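Core protein VP4 (Bluetongue virus, PDB 2JHP) caps the viral messenger RNA as a multifunctional capping enzyme and is one of the five proteins that form the inner capsid. Local coordinates at residues A[240-245]-A[290-295]; A[262-267]-A[286-291]; A[303-308]-A[338-343]. All coordinates share one frame; numbering follows the deposited sequence.

Interaction 1. Residues A[240-245]-A[290-295]; sequences IMVDSK and EEIAYE. With SAH (S-adenosyl-L-homocysteine), chain C.
Ile292 reaches Val242 and Asp243 because its CG1 stands anti to the carbonyl carbon, chi1 -75°. The extended second torsion then carries CD1 off the helix toward the loop. CD1 lies 4.1 Å from CG1 of Val242, and the two side chains meet at a slant. The same methyl also rests 3.8 Å from the backbone O of Asp243.

Lys245 has its CG between the backbone N and the carbonyl carbon, chi1 56°. The rest of its chain is extended and crosses Glu295 at about a right angle. The contact is made by the aliphatic part, with CD of Lys245 3.5 Å from OE2 of Glu295. NZ of Lys245 stays 4.2 Å from the same OE2, too far for a salt bridge, so any attraction between the charges is probably modest.

The same loop also serves the ligand. The backbone N of Val242 donates to N1 of SAH at 3.0 Å, nearly straight at 173°. N6 of SAH donates back to O of Val242, also at 3.0 Å. CE of Met241 lies over one face of the adenine, 3.4 Å from N7. The loop follows strand 235-238, the third in chain order within its sheet. Backbone reading of the adenine from this loop is characteristic of Rossmann-like, S-adenosylmethionine-dependent methyltransferases.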
loop_
_atom_site.group_PDB
_atom_site.type_symbol
_atom_site.label_atom_id
_atom_site.label_comp_id
_atom_site.label_asym_id
_atom_site.label_seq_id
_atom_site.Cartn_x
_atom_site.Cartn_y
_atom_site.Cartn_z
ATOM N N ILE A 240 9.086 -31.420 -28.300
ATOM C CA ILE A 240 10.287 -32.174 -28.013
ATOM C C ILE A 240 10.152 -32.806 -26.635
ATOM O O ILE A 240 9.574 -32.215 -25.724
ATOM C CB ILE A 240 11.531 -31.229 -28.109
ATOM C CG1 ILE A 240 12.013 -31.122 -29.563
ATOM C CG2 ILE A 240 12.682 -31.665 -27.206
ATOM C CD1 ILE A 240 11.370 -29.981 -30.363
ATOM N N MET A 241 10.661 -34.024 -26.499
ATOM C CA MET A 241 10.809 -34.640 -25.190
ATOM C C MET A 241 12.212 -34.366 -24.638
ATOM O O MET A 241 13.221 -34.647 -25.285
ATOM C CB MET A 241 10.513 -36.137 -25.255
ATOM C CG MET A 241 10.584 -36.811 -23.908
ATOM S SD MET A 241 9.403 -38.139 -23.701
ATOM C CE MET A 241 7.838 -37.272 -23.711
ATOM N N VAL A 242 12.257 -33.820 -23.429
ATOM C CA VAL A 242 13.488 -33.288 -22.854
ATOM C C VAL A 242 14.190 -34.307 -21.955
ATOM O O VAL A 242 13.610 -34.791 -20.982
ATOM C CB VAL A 242 13.192 -31.983 -22.080
ATOM C CG1 VAL A 242 14.460 -31.400 -21.455
ATOM C CG2 VAL A 242 12.518 -30.964 -23.002
ATOM N N ASP A 243 15.436 -34.635 -22.292
ATOM C CA ASP A 243 16.242 -35.537 -21.463
ATOM C C ASP A 243 17.570 -34.915 -21.002
ATOM O O ASP A 243 18.174 -35.384 -20.031
ATOM C CB ASP A 243 16.443 -36.918 -22.136
ATOM C CG ASP A 243 17.139 -36.838 -23.497
ATOM O OD1 ASP A 243 17.321 -35.724 -24.036
ATOM O OD2 ASP A 243 17.505 -37.912 -24.034
ATOM N N SER A 244 18.006 -33.855 -21.687
ATOM C CA SER A 244 19.226 -33.132 -21.310
ATOM C C SER A 244 19.108 -31.626 -21.495
ATOM O O SER A 244 18.212 -31.133 -22.189
ATOM C CB SER A 244 20.442 -33.651 -22.078
ATOM O OG SER A 244 20.235 -33.585 -23.480
ATOM N N LYS A 245 20.029 -30.904 -20.863
ATOM C CA LYS A 245 20.111 -29.453 -20.978
ATOM C C LYS A 245 20.221 -29.003 -22.431
ATOM O O LYS A 245 19.764 -27.914 -22.776
ATOM C CB LYS A 245 21.301 -28.923 -20.171
ATOM C CG LYS A 245 22.653 -29.527 -20.540
ATOM C CD LYS A 245 23.787 -28.826 -19.817
ATOM C CE LYS A 245 25.135 -29.459 -20.177
ATOM N NZ LYS A 245 26.293 -28.819 -19.482
ATOM N N GLU A 290 15.555 -31.335 -11.699
ATOM C CA GLU A 290 16.466 -30.686 -10.766
ATOM C C GLU A 290 17.894 -30.635 -11.319
ATOM O O GLU A 290 18.535 -29.579 -11.317
ATOM C CB GLU A 290 16.445 -31.419 -9.417
ATOM C CG GLU A 290 15.159 -31.237 -8.611
ATOM C CD GLU A 290 15.072 -32.147 -7.386
ATOM O OE1 GLU A 290 16.083 -32.799 -7.024
ATOM O OE2 GLU A 290 13.976 -32.215 -6.787
ATOM N N GLU A 291 18.370 -31.788 -11.789
ATOM C CA GLU A 291 19.704 -31.953 -12.355
ATOM C C GLU A 291 19.915 -31.083 -13.594
ATOM O O GLU A 291 20.917 -30.388 -13.700
ATOM C CB GLU A 291 19.937 -33.422 -12.692
ATOM C CG GLU A 291 20.119 -34.310 -11.467
ATOM C CD GLU A 291 20.170 -35.797 -11.800
ATOM O OE1 GLU A 291 20.195 -36.157 -13.009
ATOM O OE2 GLU A 291 20.188 -36.614 -10.845
ATOM N N ILE A 292 18.958 -31.113 -14.519
ATOM C CA ILE A 292 18.981 -30.232 -15.690
ATOM C C ILE A 292 19.071 -28.764 -15.273
ATOM O O ILE A 292 19.853 -27.995 -15.841
ATOM C CB ILE A 292 17.772 -30.498 -16.621
ATOM C CG1 ILE A 292 18.012 -31.809 -17.391
ATOM C CG2 ILE A 292 17.557 -29.331 -17.584
ATOM C CD1 ILE A 292 16.852 -32.304 -18.240
ATOM N N ALA A 293 18.291 -28.398 -14.257
ATOM C CA ALA A 293 18.286 -27.033 -13.735
ATOM C C ALA A 293 19.641 -26.666 -13.120
ATOM O O ALA A 293 20.180 -25.595 -13.403
ATOM C CB ALA A 293 17.136 -26.833 -12.721
ATOM N N TYR A 294 20.179 -27.560 -12.287
ATOM C CA TYR A 294 21.477 -27.345 -11.644
ATOM C C TYR A 294 22.591 -27.151 -12.685
ATOM O O TYR A 294 23.411 -26.248 -12.541
ATOM C CB TYR A 294 21.808 -28.496 -10.678
ATOM C CG TYR A 294 22.934 -28.201 -9.703
ATOM C CD1 TYR A 294 22.694 -27.491 -8.520
ATOM C CD2 TYR A 294 24.230 -28.636 -9.953
ATOM C CE1 TYR A 294 23.711 -27.209 -7.620
ATOM C CE2 TYR A 294 25.271 -28.362 -9.051
ATOM C CZ TYR A 294 24.995 -27.644 -7.885
ATOM O OH TYR A 294 26.001 -27.364 -6.984
ATOM N N GLU A 295 22.599 -27.981 -13.734
ATOM C CA GLU A 295 23.579 -27.875 -14.821
ATOM C C GLU A 295 23.489 -26.507 -15.460
ATOM O O GLU A 295 24.496 -25.927 -15.870
ATOM C CB GLU A 295 23.318 -28.918 -15.912
ATOM C CG GLU A 295 23.449 -30.370 -15.498
ATOM C CD GLU A 295 22.989 -31.315 -16.596
ATOM O OE1 GLU A 295 21.846 -31.822 -16.514
ATOM O OE2 GLU A 295 23.766 -31.540 -17.552
HETATM N N SAH C . 1.674 -28.704 -17.055
HETATM C CA SAH C . 0.487 -29.511 -17.483
HETATM C CB SAH C . 0.319 -30.786 -16.653
HETATM C CG SAH C . 1.489 -31.758 -16.773
HETATM S SD SAH C . 1.011 -33.250 -17.669
HETATM C C SAH C . -0.779 -28.662 -17.439
HETATM O O SAH C . -0.864 -27.683 -16.695
HETATM O OXT SAH C . -1.741 -28.932 -18.159
HETATM C "C5'" SAH C . 2.699 -33.870 -17.803
HETATM C "C4'" SAH C . 3.160 -33.761 -19.245
HETATM O "O4'" SAH C . 4.544 -33.970 -19.342
HETATM C "C3'" SAH C . 2.520 -34.790 -20.161
HETATM O "O3'" SAH C . 1.572 -34.121 -20.951
HETATM C "C2'" SAH C . 3.661 -35.343 -21.001
HETATM O "O2'" SAH C . 3.393 -35.214 -22.377
HETATM C "C1'" SAH C . 4.814 -34.430 -20.647
HETATM N N9 SAH C . 6.158 -35.025 -20.664
HETATM C C8 SAH C . 6.552 -36.276 -20.266
HETATM N N7 SAH C . 7.892 -36.367 -20.428
HETATM C C5 SAH C . 8.357 -35.194 -20.909
HETATM C C6 SAH C . 9.628 -34.743 -21.250
HETATM N N6 SAH C . 10.681 -35.543 -21.117
HETATM N N1 SAH C . 9.790 -33.456 -21.734
HETATM C C2 SAH C . 8.701 -32.625 -21.874
HETATM N N3 SAH C . 7.443 -33.080 -21.528
HETATM C C4 SAH C . 7.275 -34.341 -21.057
#

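Interaction 2. Residues A[262-267]-A[286-291]. With SAH (S-adenosyl-L-homocysteine), chain C.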
loop_
_atom_site.group_PDB
_atom_site.type_symbol
_atom_site.label_atom_id
_atom_site.label_comp_id
_atom_site.label_asym_id
_atom_site.label_seq_id
_atom_site.Cartn_x
_atom_site.Cartn_y
_atom_site.Cartn_z
ATOM N N PHE A 262 13.141 -21.505 -15.001
ATOM C CA PHE A 262 12.996 -22.880 -15.447
ATOM C C PHE A 262 11.839 -23.540 -14.695
ATOM O O PHE A 262 11.863 -23.633 -13.466
ATOM C CB PHE A 262 14.317 -23.614 -15.186
ATOM C CG PHE A 262 14.347 -25.050 -15.655
ATOM C CD1 PHE A 262 14.734 -25.360 -16.954
ATOM C CD2 PHE A 262 14.036 -26.090 -14.784
ATOM C CE1 PHE A 262 14.782 -26.687 -17.389
ATOM C CE2 PHE A 262 14.087 -27.422 -15.207
ATOM C CZ PHE A 262 14.457 -27.720 -16.512
ATOM N N ILE A 263 10.824 -23.980 -15.441
ATOM C CA ILE A 263 9.631 -24.622 -14.872
ATOM C C ILE A 263 9.504 -26.071 -15.378
ATOM O O ILE A 263 9.405 -26.298 -16.588
ATOM C CB ILE A 263 8.337 -23.834 -15.195
ATOM C CG1 ILE A 263 8.424 -22.404 -14.653
ATOM C CG2 ILE A 263 7.116 -24.549 -14.610
ATOM C CD1 ILE A 263 7.150 -21.580 -14.816
ATOM N N TRP A 264 9.511 -27.031 -14.444
ATOM C CA TRP A 264 9.491 -28.480 -14.747
ATOM C C TRP A 264 8.276 -29.154 -14.125
ATOM O O TRP A 264 8.143 -29.203 -12.893
ATOM C CB TRP A 264 10.780 -29.149 -14.250
ATOM C CG TRP A 264 10.902 -30.653 -14.482
ATOM C CD1 TRP A 264 10.367 -31.655 -13.715
ATOM C CD2 TRP A 264 11.652 -31.304 -15.519
ATOM N NE1 TRP A 264 10.728 -32.891 -14.219
ATOM C CE2 TRP A 264 11.520 -32.703 -15.324
ATOM C CE3 TRP A 264 12.421 -30.842 -16.595
ATOM C CZ2 TRP A 264 12.115 -33.633 -16.174
ATOM C CZ3 TRP A 264 13.016 -31.769 -17.433
ATOM C CH2 TRP A 264 12.857 -33.146 -17.221
ATOM N N ASP A 265 7.398 -29.666 -14.994
ATOM C CA ASP A 265 6.160 -30.342 -14.587
ATOM C C ASP A 265 6.003 -31.687 -15.288
ATOM O O ASP A 265 4.886 -32.156 -15.534
ATOM C CB ASP A 265 4.932 -29.444 -14.842
ATOM C CG ASP A 265 3.714 -29.863 -14.018
ATOM O OD1 ASP A 265 3.887 -30.348 -12.875
ATOM O OD2 ASP A 265 2.579 -29.711 -14.511
ATOM N N VAL A 266 7.137 -32.311 -15.583
ATOM C CA VAL A 266 7.182 -33.588 -16.296
ATOM C C VAL A 266 6.581 -34.767 -15.500
ATOM O O VAL A 266 6.908 -34.980 -14.328
ATOM C CB VAL A 266 8.635 -33.888 -16.755
ATOM C CG1 VAL A 266 8.761 -35.266 -17.380
ATOM C CG2 VAL A 266 9.108 -32.812 -17.722
ATOM N N SER A 267 5.687 -35.505 -16.157
ATOM C CA SER A 267 5.094 -36.741 -15.634
ATOM C C SER A 267 4.623 -37.624 -16.802
ATOM O O SER A 267 4.348 -37.115 -17.890
ATOM C CB SER A 267 3.923 -36.434 -14.695
ATOM O OG SER A 267 2.774 -36.030 -15.417
ATOM N N ASP A 286 11.527 -36.317 -11.391
ATOM C CA ASP A 286 11.668 -35.155 -10.520
ATOM C C ASP A 286 13.148 -34.831 -10.334
ATOM O O ASP A 286 13.540 -33.668 -10.430
ATOM C CB ASP A 286 10.989 -35.380 -9.160
ATOM C CG ASP A 286 9.460 -35.536 -9.261
ATOM O OD1 ASP A 286 8.868 -35.296 -10.345
ATOM O OD2 ASP A 286 8.852 -35.882 -8.226
ATOM N N ARG A 287 13.952 -35.868 -10.090
ATOM C CA ARG A 287 15.407 -35.744 -9.950
ATOM C C ARG A 287 16.078 -35.200 -11.213
ATOM O O ARG A 287 17.084 -34.496 -11.118
ATOM C CB ARG A 287 16.067 -37.098 -9.592
ATOM C CG ARG A 287 15.979 -37.594 -8.127
ATOM C CD ARG A 287 15.411 -36.553 -7.132
ATOM N NE ARG A 287 14.008 -36.832 -6.813
ATOM C CZ ARG A 287 13.143 -35.942 -6.338
ATOM N NH1 ARG A 287 13.519 -34.690 -6.125
ATOM N NH2 ARG A 287 11.889 -36.308 -6.087
ATOM N N LEU A 288 15.533 -35.549 -12.383
ATOM C CA LEU A 288 16.103 -35.131 -13.667
ATOM C C LEU A 288 15.940 -33.636 -13.883
ATOM O O LEU A 288 16.896 -32.957 -14.265
ATOM C CB LEU A 288 15.466 -35.885 -14.840
ATOM C CG LEU A 288 16.042 -35.558 -16.222
ATOM C CD1 LEU A 288 17.536 -35.895 -16.263
ATOM C CD2 LEU A 288 15.292 -36.277 -17.351
ATOM N N GLY A 289 14.723 -33.147 -13.635
ATOM C CA GLY A 289 14.386 -31.735 -13.756
ATOM C C GLY A 289 15.290 -30.867 -12.917
ATOM O O GLY A 289 15.738 -29.812 -13.367
ATOM N N GLU A 290 15.555 -31.335 -11.699
ATOM C CA GLU A 290 16.466 -30.686 -10.766
ATOM C C GLU A 290 17.894 -30.635 -11.319
ATOM O O GLU A 290 18.535 -29.579 -11.317
ATOM C CB GLU A 290 16.445 -31.419 -9.417
ATOM C CG GLU A 290 15.159 -31.237 -8.611
ATOM C CD GLU A 290 15.072 -32.147 -7.386
ATOM O OE1 GLU A 290 16.083 -32.799 -7.024
ATOM O OE2 GLU A 290 13.976 -32.215 -6.787
ATOM N N GLU A 291 18.370 -31.788 -11.789
ATOM C CA GLU A 291 19.704 -31.953 -12.355
ATOM C C GLU A 291 19.915 -31.083 -13.594
ATOM O O GLU A 291 20.917 -30.388 -13.700
ATOM C CB GLU A 291 19.937 -33.422 -12.692
ATOM C CG GLU A 291 20.119 -34.310 -11.467
ATOM C CD GLU A 291 20.170 -35.797 -11.800
ATOM O OE1 GLU A 291 20.195 -36.157 -13.009
ATOM O OE2 GLU A 291 20.188 -36.614 -10.845
HETATM N N SAH C . 1.674 -28.704 -17.055
HETATM C CA SAH C . 0.487 -29.511 -17.483
HETATM C CB SAH C . 0.319 -30.786 -16.653
HETATM C CG SAH C . 1.489 -31.758 -16.773
HETATM S SD SAH C . 1.011 -33.250 -17.669
HETATM C C SAH C . -0.779 -28.662 -17.439
HETATM O O SAH C . -0.864 -27.683 -16.695
HETATM O OXT SAH C . -1.741 -28.932 -18.159
HETATM C "C5'" SAH C . 2.699 -33.870 -17.803
HETATM C "C4'" SAH C . 3.160 -33.761 -19.245
HETATM O "O4'" SAH C . 4.544 -33.970 -19.342
HETATM C "C3'" SAH C . 2.520 -34.790 -20.161
HETATM O "O3'" SAH C . 1.572 -34.121 -20.951
HETATM C "C2'" SAH C . 3.661 -35.343 -21.001
HETATM O "O2'" SAH C . 3.393 -35.214 -22.377
HETATM C "C1'" SAH C . 4.814 -34.430 -20.647
HETATM N N9 SAH C . 6.158 -35.025 -20.664
HETATM C C8 SAH C . 6.552 -36.276 -20.266
HETATM N N7 SAH C . 7.892 -36.367 -20.428
HETATM C C5 SAH C . 8.357 -35.194 -20.909
HETATM C C6 SAH C . 9.628 -34.743 -21.250
HETATM N N6 SAH C . 10.681 -35.543 -21.117
HETATM N N1 SAH C . 9.790 -33.456 -21.734
HETATM C C2 SAH C . 8.701 -32.625 -21.874
HETATM N N3 SAH C . 7.443 -33.080 -21.528
HETATM C C4 SAH C . 7.275 -34.341 -21.057
#
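Gly289 lays its CA directly on the indole of Trp264, a CH-pi contact made by helix backbone. CA of Gly289 is 3.4 Å from the centroid of the six-membered ring of Trp264, only 18° off the ring normal. The glycine has no side chain to hold the two apart, so helix and ring meet very closely. CG of Trp264 is anti to the backbone N, chi1 180°, and the indole beyond it lies against Gly289. On the opposite face, CG2 of Val266 sits 3.3 Å above the plane of the Trp264 ring, over its centre. The indole is thus packed between a valine methyl and a helix backbone.

Leu288 adds a slanting contact at the far end of the ring, with its CD2 4.0 Å from CH2 of Trp264. Further back along the strand, CE2 of Phe262 comes within 3.4 Å of the carbonyl O of Gly289.

The residues after the strand turn to the ligand. OD2 of Asp265 accepts a hydrogen bond of 2.9 Å from the amino N of SAH. CG1 of Val266 packs over the adenine, 3.4 Å from N7, so Val266 is wedged between ligand and indole. The carboxylate of Asp286 is directed elsewhere, to a salt bridge with Arg308.

Strand 262-264 and helix 286-291 run nearly antiparallel, at 172°, with axes 9.2 Å apart. The strand is held in the sheet between strands 192-196 and 302-308, and helix 280-295 packs on the face that carries Phe262 and Trp264.

Interaction 3. Residues A[303-308]-A[338-343]; sequences ALIKHR and NFMRLR
Phe339 turns an edge of its ring to Leu304, whose CD1 lies near the ring plane. One face of the Phe339 ring has the backbone N of Arg341 4.0 Å above it, offset toward the rim. CD1 of Leu304 also packs 3.9 Å from CB of Phe339.

Ala303, Ile305, Asn338 and Met340 point to the other side of the sheet, toward helix 280-295. SD of Met340 rests 3.6 Å from CG1 of Ile305. CB of Ala303 meets CB of Met340 at 3.9 Å.

Four backbone bonds join the strands. Ala303 pairs with Met340, and Ile305 with Asn338, each through two bonds. The shortest runs from N of Ile305 to O of Asn338, 2.7 Å and 170°. Leu304 and Phe339 form the non-hydrogen-bonded pair between them, facing helix 178-186.

The strand axes are antiparallel at 153°. Strand 335-341, the seventh, lies between the fifth, 302-308, and the sixth, 322-324. This 3-2-1-4-5-7-6 order with an antiparallel seventh strand is the hallmark of the Rossmann-like methyltransferase fold.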
loop_
_atom_site.group_PDB
_atom_site.type_symbol
_atom_site.label_atom_id
_atom_site.label_comp_id
_atom_site.label_asym_id
_atom_site.label_seq_id
_atom_site.Cartn_x
_atom_site.Cartn_y
_atom_site.Cartn_z
ATOM N N ALA A 303 14.364 -21.905 -10.463
ATOM C CA ALA A 303 13.669 -23.051 -11.023
ATOM C C ALA A 303 12.551 -23.484 -10.095
ATOM O O ALA A 303 12.675 -23.391 -8.867
ATOM C CB ALA A 303 14.637 -24.197 -11.261
ATOM N N LEU A 304 11.452 -23.937 -10.687
ATOM C CA LEU A 304 10.392 -24.588 -9.921
ATOM C C LEU A 304 10.143 -25.999 -10.461
ATOM O O LEU A 304 9.663 -26.166 -11.584
ATOM C CB LEU A 304 9.112 -23.753 -9.937
ATOM C CG LEU A 304 8.107 -23.998 -8.807
ATOM C CD1 LEU A 304 8.657 -23.608 -7.431
ATOM C CD2 LEU A 304 6.850 -23.223 -9.094
ATOM N N ILE A 305 10.481 -27.003 -9.657
ATOM C CA ILE A 305 10.372 -28.403 -10.080
ATOM C C ILE A 305 9.213 -29.163 -9.407
ATOM O O ILE A 305 8.947 -29.002 -8.210
ATOM C CB ILE A 305 11.711 -29.179 -9.838
ATOM C CG1 ILE A 305 12.950 -28.313 -10.170
ATOM C CG2 ILE A 305 11.711 -30.523 -10.586
ATOM C CD1 ILE A 305 13.167 -27.976 -11.651
ATOM N N LYS A 306 8.535 -29.992 -10.195
ATOM C CA LYS A 306 7.530 -30.924 -9.688
ATOM C C LYS A 306 8.147 -31.824 -8.620
ATOM O O LYS A 306 9.265 -32.315 -8.786
ATOM C CB LYS A 306 7.003 -31.773 -10.840
ATOM C CG LYS A 306 5.648 -32.399 -10.612
ATOM C CD LYS A 306 5.414 -33.536 -11.608
ATOM C CE LYS A 306 3.969 -33.595 -12.077
ATOM N NZ LYS A 306 3.023 -33.392 -10.955
ATOM N N HIS A 307 7.430 -32.035 -7.524
ATOM C CA HIS A 307 7.984 -32.796 -6.417
ATOM C C HIS A 307 6.985 -33.751 -5.780
ATOM O O HIS A 307 6.365 -33.419 -4.770
ATOM C CB HIS A 307 8.538 -31.846 -5.353
ATOM C CG HIS A 307 9.473 -32.501 -4.388
ATOM N ND1 HIS A 307 9.049 -33.043 -3.195
ATOM C CD2 HIS A 307 10.811 -32.706 -4.442
ATOM C CE1 HIS A 307 10.086 -33.548 -2.552
ATOM N NE2 HIS A 307 11.167 -33.363 -3.289
ATOM N N ARG A 308 6.828 -34.938 -6.358
ATOM C CA ARG A 308 5.982 -35.965 -5.728
ATOM C C ARG A 308 6.764 -36.718 -4.656
ATOM O O ARG A 308 7.887 -37.152 -4.893
ATOM C CB ARG A 308 5.321 -36.931 -6.747
ATOM C CG ARG A 308 6.149 -37.294 -7.987
ATOM C CD ARG A 308 5.917 -36.335 -9.181
ATOM N NE ARG A 308 5.152 -36.959 -10.256
ATOM C CZ ARG A 308 5.683 -37.433 -11.378
ATOM N NH1 ARG A 308 6.995 -37.367 -11.594
ATOM N NH2 ARG A 308 4.892 -37.987 -12.284
ATOM N N ASN A 338 9.315 -27.718 -5.764
ATOM C CA ASN A 338 10.700 -27.540 -5.397
ATOM C C ASN A 338 11.186 -26.247 -5.988
ATOM O O ASN A 338 11.363 -26.145 -7.200
ATOM C CB ASN A 338 11.540 -28.706 -5.920
ATOM C CG ASN A 338 12.978 -28.664 -5.436
ATOM O OD1 ASN A 338 13.765 -29.538 -5.771
ATOM N ND2 ASN A 338 13.329 -27.651 -4.656
ATOM N N PHE A 339 11.369 -25.250 -5.131
ATOM C CA PHE A 339 11.954 -23.997 -5.562
ATOM C C PHE A 339 13.477 -24.057 -5.447
ATOM O O PHE A 339 14.023 -24.475 -4.416
ATOM C CB PHE A 339 11.389 -22.800 -4.783
ATOM C CG PHE A 339 12.096 -21.508 -5.081
ATOM C CD1 PHE A 339 11.935 -20.877 -6.312
ATOM C CD2 PHE A 339 12.951 -20.940 -4.147
ATOM C CE1 PHE A 339 12.603 -19.694 -6.594
ATOM C CE2 PHE A 339 13.621 -19.760 -4.423
ATOM C CZ PHE A 339 13.448 -19.135 -5.645
ATOM N N MET A 340 14.144 -23.637 -6.516
ATOM C CA MET A 340 15.590 -23.659 -6.582
ATOM C C MET A 340 16.068 -22.251 -6.904
ATOM O O MET A 340 15.751 -21.713 -7.970
ATOM C CB MET A 340 16.068 -24.632 -7.671
ATOM C CG MET A 340 15.647 -26.106 -7.506
ATOM S SD MET A 340 16.104 -27.187 -8.895
ATOM C CE MET A 340 17.882 -27.070 -8.844
ATOM N N ARG A 341 16.809 -21.642 -5.976
ATOM C CA ARG A 341 17.442 -20.350 -6.230
ATOM C C ARG A 341 18.819 -20.609 -6.810
ATOM O O ARG A 341 19.641 -21.312 -6.215
ATOM C CB ARG A 341 17.539 -19.513 -4.965
ATOM C CG ARG A 341 17.731 -18.013 -5.252
ATOM C CD ARG A 341 18.955 -17.483 -4.555
ATOM N NE ARG A 341 20.171 -17.857 -5.255
ATOM C CZ ARG A 341 21.351 -18.045 -4.678
ATOM N NH1 ARG A 341 21.493 -17.901 -3.367
ATOM N NH2 ARG A 341 22.392 -18.387 -5.422
ATOM N N LEU A 342 19.055 -20.057 -7.990
ATOM C CA LEU A 342 20.276 -20.331 -8.723
ATOM C C LEU A 342 21.091 -19.059 -8.932
ATOM O O LEU A 342 20.713 -17.989 -8.481
ATOM C CB LEU A 342 19.937 -20.976 -10.072
ATOM C CG LEU A 342 19.100 -22.254 -10.085
ATOM C CD1 LEU A 342 18.626 -22.573 -11.500
ATOM C CD2 LEU A 342 19.881 -23.422 -9.515
ATOM N N ARG A 343 22.233 -19.186 -9.587
ATOM C CA ARG A 343 22.917 -18.015 -10.091
ATOM C C ARG A 343 22.467 -17.920 -11.533
ATOM O O ARG A 343 22.022 -18.917 -12.113
ATOM C CB ARG A 343 24.441 -18.120 -9.952
ATOM C CG ARG A 343 25.051 -19.370 -10.532
ATOM C CD ARG A 343 25.328 -20.434 -9.473
ATOM N NE ARG A 343 25.372 -21.767 -10.081
ATOM C CZ ARG A 343 26.232 -22.140 -11.028
ATOM N NH1 ARG A 343 27.139 -21.287 -11.501
ATOM N NH2 ARG A 343 26.176 -23.373 -11.520
#

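The three contacts tie helix 280-295, the sheet and the adenine-binding loop together in the methyltransferase fold. Interactions 1 and 2 both use helix 280-295, and their centres are 7 Å apart. Ile292 CG2 packs 3.7 Å from Phe262 CZ. Both contacts touch SAH, with Met241 and Val266 on opposite faces of the adenine. Interaction 2 holds the amino end of the ligand as well. Interaction 3 lies with its centre 8 Å from that of interaction 2 and 12 Å from that of interaction 1. It continues the same sheet, through a probable hydrogen bond of 2.8 Å between Phe262 O and Leu304 N. The Leu304 side chain is about 11 Å from SAH.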